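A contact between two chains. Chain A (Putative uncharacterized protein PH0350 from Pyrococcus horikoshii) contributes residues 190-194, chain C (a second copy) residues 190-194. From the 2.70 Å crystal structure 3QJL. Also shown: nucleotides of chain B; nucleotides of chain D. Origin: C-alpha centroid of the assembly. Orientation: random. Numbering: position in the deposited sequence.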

# COMPACT_ATOMS: atom_id res chain seq x y z
N LEU A 190 -5.20 4.72 -9.33
CA LEU A 190 -3.83 5.17 -9.47
C LEU A 190 -2.97 4.39 -8.50
O LEU A 190 -1.95 3.86 -8.87
CB LEU A 190 -3.68 6.67 -9.27
CG LEU A 190 -4.44 7.50 -10.31
CD1 LEU A 190 -4.06 8.97 -10.25
CD2 LEU A 190 -4.18 6.93 -11.68
N LYS A 191 -3.31 4.45 -7.23
CA LYS A 191 -2.67 3.60 -6.24
C LYS A 191 -3.79 2.81 -5.58
O LYS A 191 -4.80 3.39 -5.19
CB LYS A 191 -1.96 4.48 -5.21
CG LYS A 191 -1.11 3.76 -4.19
CD LYS A 191 -0.37 4.79 -3.34
CE LYS A 191 0.65 4.16 -2.41
NZ LYS A 191 1.91 3.79 -3.15
N PHE A 192 -3.67 1.49 -5.53
CA PHE A 192 -4.76 0.68 -4.99
C PHE A 192 -4.37 -0.39 -3.98
O PHE A 192 -3.36 -1.08 -4.13
CB PHE A 192 -5.56 0.03 -6.13
CG PHE A 192 -6.47 -1.07 -5.67
CD1 PHE A 192 -7.75 -0.79 -5.22
CD2 PHE A 192 -6.05 -2.39 -5.69
CE1 PHE A 192 -8.59 -1.80 -4.80
CE2 PHE A 192 -6.89 -3.41 -5.28
CZ PHE A 192 -8.16 -3.11 -4.83
N LYS A 193 -5.19 -0.53 -2.94
CA LYS A 193 -5.01 -1.57 -1.94
C LYS A 193 -6.36 -2.06 -1.40
O LYS A 193 -7.31 -1.29 -1.33
CB LYS A 193 -4.14 -1.07 -0.79
CG LYS A 193 -3.59 -2.16 0.10
CD LYS A 193 -2.37 -1.68 0.87
CE LYS A 193 -2.43 -2.10 2.33
NZ LYS A 193 -1.11 -1.98 3.00
N PRO A 194 -6.42 -3.33 -1.01
CA PRO A 194 -7.62 -3.90 -0.37
C PRO A 194 -7.54 -3.90 1.17
O PRO A 194 -6.45 -4.02 1.74
CB PRO A 194 -7.61 -5.36 -0.87
CG PRO A 194 -6.16 -5.66 -0.96
CD PRO A 194 -5.53 -4.40 -1.51
N LEU C 190 4.43 -6.23 9.20
CA LEU C 190 3.91 -4.96 9.67
C LEU C 190 3.05 -4.28 8.61
O LEU C 190 1.89 -3.96 8.85
CB LEU C 190 5.05 -4.07 10.15
CG LEU C 190 5.86 -4.75 11.24
CD1 LEU C 190 7.05 -3.91 11.64
CD2 LEU C 190 4.96 -5.03 12.43
N LYS C 191 3.64 -4.00 7.45
CA LYS C 191 2.89 -3.41 6.34
C LYS C 191 3.06 -4.31 5.12
O LYS C 191 4.18 -4.71 4.81
CB LYS C 191 3.41 -2.01 6.05
CG LYS C 191 2.47 -1.14 5.26
CD LYS C 191 3.13 0.17 4.90
CE LYS C 191 2.19 1.07 4.13
NZ LYS C 191 1.81 2.25 4.95
N PHE C 192 1.97 -4.63 4.43
CA PHE C 192 2.00 -5.59 3.33
C PHE C 192 1.15 -5.24 2.12
O PHE C 192 -0.05 -5.00 2.26
CB PHE C 192 1.57 -6.97 3.83
CG PHE C 192 1.31 -7.95 2.71
CD1 PHE C 192 2.36 -8.59 2.07
CD2 PHE C 192 0.02 -8.22 2.30
CE1 PHE C 192 2.12 -9.49 1.04
CE2 PHE C 192 -0.23 -9.10 1.28
CZ PHE C 192 0.83 -9.74 0.64
N LYS C 193 1.75 -5.26 0.93
CA LYS C 193 1.00 -5.17 -0.32
C LYS C 193 1.53 -6.15 -1.37
O LYS C 193 2.74 -6.28 -1.54
CB LYS C 193 1.10 -3.75 -0.87
CG LYS C 193 0.34 -3.49 -2.15
CD LYS C 193 0.93 -2.30 -2.87
CE LYS C 193 -0.10 -1.22 -3.11
NZ LYS C 193 0.48 -0.14 -3.95
N PRO C 194 0.62 -6.84 -2.09
CA PRO C 194 1.00 -7.78 -3.16
C PRO C 194 1.29 -7.09 -4.49
O PRO C 194 0.70 -6.05 -4.78
CB PRO C 194 -0.24 -8.65 -3.30
CG PRO C 194 -1.36 -7.73 -2.93
CD PRO C 194 -0.83 -6.80 -1.86
P A B 7 -0.58 -0.46 -7.16
OP1 A B 7 -1.11 0.51 -6.19
OP2 A B 7 -0.29 -1.85 -6.70
O5' A B 7 -1.51 -0.51 -8.44
C5' A B 7 -2.25 0.63 -8.84
C4' A B 7 -2.47 0.62 -10.33
O4' A B 7 -1.22 0.88 -11.01
C3' A B 7 -2.96 -0.70 -10.90
O3' A B 7 -4.36 -0.82 -10.85
C2' A B 7 -2.42 -0.68 -12.32
O2' A B 7 -3.25 0.09 -13.16
C1' A B 7 -1.10 0.07 -12.14
N9 A B 7 0.04 -0.85 -11.92
C8 A B 7 0.85 -0.90 -10.82
N7 A B 7 1.80 -1.80 -10.89
C5 A B 7 1.60 -2.39 -12.13
C6 A B 7 2.28 -3.41 -12.81
N6 A B 7 3.34 -4.07 -12.32
N1 A B 7 1.83 -3.75 -14.02
C2 A B 7 0.77 -3.11 -14.52
N3 A B 7 0.04 -2.13 -14.00
C4 A B 7 0.52 -1.81 -12.79
P A D 7 -1.84 -3.74 6.01
OP1 A D 7 -0.60 -3.27 5.35
OP2 A D 7 -3.06 -3.90 5.18
O5' A D 7 -1.56 -5.08 6.81
C5' A D 7 -0.42 -5.20 7.63
C4' A D 7 -0.70 -6.08 8.81
O4' A D 7 -1.40 -5.32 9.82
C3' A D 7 -1.59 -7.30 8.54
O3' A D 7 -0.84 -8.42 8.08
C2' A D 7 -2.27 -7.53 9.88
O2' A D 7 -1.41 -8.25 10.75
C1' A D 7 -2.40 -6.10 10.42
N9 A D 7 -3.71 -5.50 10.11
C8 A D 7 -3.93 -4.45 9.25
N7 A D 7 -5.19 -4.10 9.14
C5 A D 7 -5.84 -4.97 9.99
C6 A D 7 -7.20 -5.10 10.33
N6 A D 7 -8.17 -4.33 9.84
N1 A D 7 -7.52 -6.06 11.21
C2 A D 7 -6.55 -6.83 11.71
N3 A D 7 -5.24 -6.80 11.48
C4 A D 7 -4.95 -5.83 10.60
P C D 5 5.47 3.86 5.62
OP1 C D 5 4.85 3.87 4.27
OP2 C D 5 4.70 4.42 6.76
O5' C D 5 5.97 2.40 5.98
C5' C D 5 6.28 2.05 7.32
C4' C D 5 5.24 1.13 7.90
O4' C D 5 5.86 0.31 8.92
C3' C D 5 4.06 1.82 8.56
O3' C D 5 2.88 1.03 8.38
C2' C D 5 4.46 1.83 10.03
O2' C D 5 3.38 1.90 10.93
C1' C D 5 5.21 0.50 10.15
N1 C D 5 6.25 0.47 11.21
C2 C D 5 6.06 -0.31 12.35
O2 C D 5 5.00 -0.93 12.50
N3 C D 5 7.03 -0.36 13.28
C4 C D 5 8.15 0.32 13.11
N4 C D 5 9.08 0.25 14.07
C5 C D 5 8.38 1.12 11.95
C6 C D 5 7.41 1.15 11.03

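The two stretches come from identical chains and meet in a nearly symmetric way. In each, the end of the stretch, through residue 194, belongs to a strand that continues later in the chain, while the backbone turns a corner at 190 and 191. The strand axes approach to 8.2 Å, with an angle of 110° between their N-to-C directions, so the strands cross steeply and do not run side by side. The nearest CA atoms are those of Lys A193 and Lys C193, 7.2 Å apart. With that spacing and crossing, no backbone-to-backbone hydrogen bond joins the stretches, and the contact is left to side chains that bridge the gap.

The bridging is done chiefly by Lys A193 and Lys C193. The CA-to-CB bond of each points sideways relative to the other stretch, yet the end of each side chain comes nearer. Both are extended at chi1 and chi2 (t, t) and at chi4 (t); chi3 lies between wells, at 135° in Lys A193 and -123° in Lys C193. These conformations bring each ammonium group alongside the opposing strand, near the backbone of Phe C192 for Lys A193 and of Phe A192 for Lys C193. The aliphatic portions pass one another on the way, CD of Lys A193 lying 4.4 Å from CB of Lys C193.

The destination of each ammonium group is a phosphate of the nucleotide bound by the other chain's backbone. NZ of Lys A193 donates a hydrogen bond to OP1 of A7 of chain D at 2.7 Å, and the same oxygen accepts one from the backbone N of Phe C192 at 3.0 Å, with an N-H...acceptor angle of 174°. Reciprocally, OP1 of A7 of chain B receives NZ of Lys C193 at 2.8 Å and N of Phe A192 at 2.8 Å, the latter at 167°. Each phosphate oxygen thus links a main-chain amide of one protein copy to a lysine of the other.

Direct polar contact is sparser. NZ of Lys A193 makes a weak hydrogen bond to O of Phe C192 at 3.3 Å. The related approach on the other side is made by carbon: CE of Lys C193 lies 3.4 Å from O of Phe A192, so the symmetry is not exact in detail.

Positive charges also gather here. NZ of Lys A191 and NZ of Lys C193 are 4.3 Å apart, a spacing at which the like charges repel, but the phosphate oxygen bound by Lys C193 supplies nearby negative charge, and NZ of Lys A191 is hydrogen-bonded elsewhere in the structure.

The stretches bury 258 Å² in total, of which Lys A193 and Lys C193 contribute 74 and 75 Å². Lysine suits this position because its long aliphatic stem can be covered while its charged tip reaches the phosphate. The phenylalanines contribute mainly through their backbone: their side chains come no closer than 6.4 Å (Phe A192) and 5.7 Å (Phe C192) to the opposing stretch. Leu A190 and Leu C190 are buried, but neither loses any area to the other stretch.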